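Local coordinates for protein precorrin-6A reductase (Rhodobacter capsulatus, PDB 4X7G) that reduces precorrin-6A with NADPH as hydride source, probably as a step of cobalamin (vitamin B12) biosynthesis, and binds NADP and a reduced precorrin between two Rossmann-type domains, at residues 33-38 and 154-159. Numbering follows the deposited sequence.
Sequences GRTGAP and LVDPPE. With 3Y8 (3-[(1R,2S,3S,7S,11S,16S,17R,18R,19R)-2,7,12,18-tetrakis(2-hydroxy-2-oxoethyl)-3,13-bis(3-hydroxy-3-oxopropyl)-1,2,5,7,11,17-hexamethyl-17-(3-oxidanyl-3-oxidanylidene-prop-1-enyl)-3,6,8,10,15,16,18,19,21,24-decahydrocorrin-8-yl]propanoic acid), chain C.
Asp156 reaches across to the backbone of Gly36 and, through a water, to that of Ala37, while methyls of Val155 and Thr35 meet beside the bound tetrapyrrole. OD2 of Asp156 accepts the Gly36 N-H at 2.9 Å, on the syn side of the carboxylate and 24° out of its plane. The other oxygen, OD1, accepts a hydrogen bond from a water 2.6 Å away, and that water in turn accepts the N-H of Ala37. One carboxylate thus receives two successive amides, one directly and one by relay. Replacing Asp156 by an alanine would probably leave the Gly36 amide without this acceptor and the water without its partner on the 154-159 side, so that residues 36-37 are less firmly held to that segment. In Thr35, CB lies between ligand O22 and Asp156 OD2, 3.7 Å from the latter. Its OG1, set between the backbone N and the carbonyl carbon (chi1 63°), donates to carboxylate oxygen O22 of the ligand at 2.7 Å. Its methyl, CG2, rests 3.7 Å from CG1 of Val155 and also packs on ligand atoms C48 and O22. On the other segment, Val155 N gives a nearly straight bond (168°) to O59 of a ligand side-chain carboxylate, and its CG2 lies against that same carboxylate. Arg34 N binds another ligand carboxylate oxygen, O51, and the Arg34 guanidinium forms a salt bridge with NADP through NH2; Lys136 bonds both the ligand and Arg34 O. The two loops follow strands 27-31 and 149-154 of separate parallel sheets, and together they line one side of the precorrin pocket in the cleft between the paired Rossmann-type domains of this reductase.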
# COMPACT_ATOMS: atom_id res chain seq x y z
N GLY A 33 -12.24 -0.79 -3.10
CA GLY A 33 -13.11 0.30 -3.60
C GLY A 33 -12.81 1.64 -2.95
O GLY A 33 -13.77 2.44 -2.86
N ARG A 34 -11.58 1.88 -2.50
CA ARG A 34 -11.21 3.16 -1.85
C ARG A 34 -11.11 4.27 -2.87
O ARG A 34 -11.18 5.49 -2.45
CB ARG A 34 -9.90 2.98 -1.07
CG ARG A 34 -9.66 4.01 0.03
CD ARG A 34 -10.62 3.87 1.23
NE ARG A 34 -10.43 2.64 2.00
CZ ARG A 34 -11.26 1.59 2.00
NH1 ARG A 34 -12.43 1.61 1.35
NH2 ARG A 34 -10.91 0.52 2.69
N THR A 35 -10.97 4.01 -4.13
CA THR A 35 -10.88 5.01 -5.14
C THR A 35 -11.97 4.95 -6.14
O THR A 35 -12.71 3.91 -6.23
CB THR A 35 -9.52 4.94 -5.87
OG1 THR A 35 -9.45 3.65 -6.51
CG2 THR A 35 -8.35 5.14 -4.95
N GLY A 36 -12.14 6.00 -6.91
CA GLY A 36 -13.34 6.09 -7.74
C GLY A 36 -13.33 5.10 -8.86
O GLY A 36 -14.40 4.50 -9.24
N ALA A 37 -12.21 4.90 -9.49
CA ALA A 37 -12.12 4.05 -10.65
C ALA A 37 -10.72 3.38 -10.69
O ALA A 37 -9.84 3.77 -11.42
CB ALA A 37 -12.36 4.87 -11.91
N PRO A 38 -10.59 2.27 -9.95
CA PRO A 38 -9.27 1.62 -9.87
C PRO A 38 -8.81 0.99 -11.18
O PRO A 38 -9.67 0.58 -11.99
CB PRO A 38 -9.47 0.61 -8.78
CG PRO A 38 -10.89 0.27 -8.81
CD PRO A 38 -11.54 1.63 -9.08
N LEU A 154 -3.26 12.96 -4.17
CA LEU A 154 -4.54 12.30 -4.03
C LEU A 154 -4.91 11.61 -5.33
O LEU A 154 -4.71 12.14 -6.40
CB LEU A 154 -5.67 13.32 -3.71
CG LEU A 154 -5.40 14.12 -2.44
CD1 LEU A 154 -6.48 15.21 -2.29
CD2 LEU A 154 -5.20 13.32 -1.19
N VAL A 155 -5.43 10.37 -5.24
CA VAL A 155 -5.88 9.66 -6.44
C VAL A 155 -7.03 10.38 -7.17
O VAL A 155 -7.02 10.45 -8.40
CB VAL A 155 -6.23 8.19 -6.13
CG1 VAL A 155 -6.75 7.47 -7.38
CG2 VAL A 155 -5.02 7.46 -5.60
N ASP A 156 -7.96 10.83 -6.35
CA ASP A 156 -9.21 11.49 -6.89
C ASP A 156 -9.27 12.90 -6.42
O ASP A 156 -8.84 13.24 -5.34
CB ASP A 156 -10.41 10.77 -6.42
CG ASP A 156 -10.45 9.33 -6.97
OD1 ASP A 156 -10.24 9.11 -8.12
OD2 ASP A 156 -10.73 8.43 -6.21
N PRO A 157 -9.92 13.78 -7.21
CA PRO A 157 -10.11 15.13 -6.68
C PRO A 157 -10.92 15.15 -5.38
O PRO A 157 -11.87 14.39 -5.27
CB PRO A 157 -10.84 15.90 -7.81
CG PRO A 157 -10.71 15.05 -9.03
CD PRO A 157 -10.38 13.64 -8.59
N PRO A 158 -10.58 15.99 -4.40
CA PRO A 158 -11.36 16.10 -3.17
C PRO A 158 -12.78 16.61 -3.45
O PRO A 158 -12.98 17.34 -4.37
CB PRO A 158 -10.58 17.09 -2.31
CG PRO A 158 -9.65 17.78 -3.21
CD PRO A 158 -9.47 16.94 -4.45
N GLU A 159 -13.75 16.15 -2.64
CA GLU A 159 -15.11 16.69 -2.77
C GLU A 159 -15.18 17.70 -1.65
O GLU A 159 -15.07 18.93 -1.89
CB GLU A 159 -16.15 15.55 -2.72
CG GLU A 159 -16.21 14.81 -4.06
CD GLU A 159 -16.28 13.29 -3.92
OE1 GLU A 159 -17.02 12.79 -3.03
OE2 GLU A 159 -15.60 12.60 -4.71
C48 3Y8 C . -7.37 1.66 -4.49
C47 3Y8 C . -5.78 1.50 -7.26
C43 3Y8 C . -0.33 -0.39 -9.50
C42 3Y8 C . -0.50 0.92 -8.62
C41 3Y8 C . -0.38 0.40 -7.20
C38 3Y8 C . 1.51 0.70 -3.78
C37 3Y8 C . 1.90 1.42 -5.01
C36 3Y8 C . 1.46 3.06 -6.85
C35 3Y8 C . 2.11 4.30 -4.05
C32 3Y8 C . 3.15 8.78 -2.50
C31 3Y8 C . 2.49 7.60 -1.67
C2 3Y8 C . -0.23 5.72 -0.64
C1 3Y8 C . -1.54 5.40 -1.44
C4 3Y8 C . 0.22 4.74 -2.77
C5 3Y8 C . 0.79 4.10 -3.81
C7 3Y8 C . 0.77 2.32 -5.66
C8 3Y8 C . -0.39 1.55 -6.19
C6 3Y8 C . 0.15 3.19 -4.72
C3 3Y8 C . 0.83 5.69 -1.75
C11 3Y8 C . -3.99 2.75 -5.82
C12 3Y8 C . -5.30 2.17 -5.96
C13 3Y8 C . -6.01 2.27 -4.85
C14 3Y8 C . -5.21 3.01 -3.89
C15 3Y8 C . -5.62 3.33 -2.61
C16 3Y8 C . -4.72 4.07 -1.72
C17 3Y8 C . -5.14 4.75 -0.45
C18 3Y8 C . -3.80 5.40 0.02
C19 3Y8 C . -2.65 4.61 -0.74
C20 3Y8 C . -2.11 6.66 -2.10
C21 3Y8 C . -6.36 2.56 -8.28
C24 3Y8 C . -3.69 3.81 -6.89
C25 3Y8 C . -0.26 7.09 0.08
C26 3Y8 C . 0.11 4.57 0.33
O59 3Y8 C . -6.05 9.12 -2.76
C57 3Y8 C . -6.57 7.98 -2.38
O58 3Y8 C . -7.79 7.68 -2.32
C56 3Y8 C . -5.57 7.01 -1.81
C55 3Y8 C . -6.15 5.93 -0.84
C54 3Y8 C . -5.73 3.78 0.56
C60 3Y8 C . -3.50 5.38 1.51
C61 3Y8 C . -4.32 6.23 2.37
O62 3Y8 C . -4.22 5.98 3.63
O63 3Y8 C . -5.03 7.16 1.91
N24 3Y8 C . -3.38 3.92 -1.81
N23 3Y8 C . -4.02 3.31 -4.50
C49 3Y8 C . -7.15 0.34 -3.73
C50 3Y8 C . -8.38 -0.43 -3.37
O51 3Y8 C . -9.52 0.03 -3.61
O52 3Y8 C . -8.13 -1.62 -2.93
O23 3Y8 C . -5.96 2.45 -9.46
O22 3Y8 C . -7.13 3.40 -7.85
C10 3Y8 C . -2.93 1.60 -5.83
C9 3Y8 C . -1.52 2.05 -5.66
N22 3Y8 C . -1.19 3.10 -4.79
O44 3Y8 C . 0.85 -0.73 -9.70
O45 3Y8 C . -1.29 -0.79 -10.02
O39 3Y8 C . 2.07 -0.44 -3.64
O40 3Y8 C . 0.83 1.27 -2.93
N21 3Y8 C . -1.05 4.62 -2.56
C27 3Y8 C . 1.48 4.74 1.03
O28 3Y8 C . 1.48 5.41 2.07
O29 3Y8 C . 2.49 4.23 0.54
C30 3Y8 C . 1.37 6.98 -2.44
O34 3Y8 C . 2.34 9.76 -2.73
O33 3Y8 C . 4.36 8.58 -2.61
O HOH W 1 -10.13 6.89 -9.55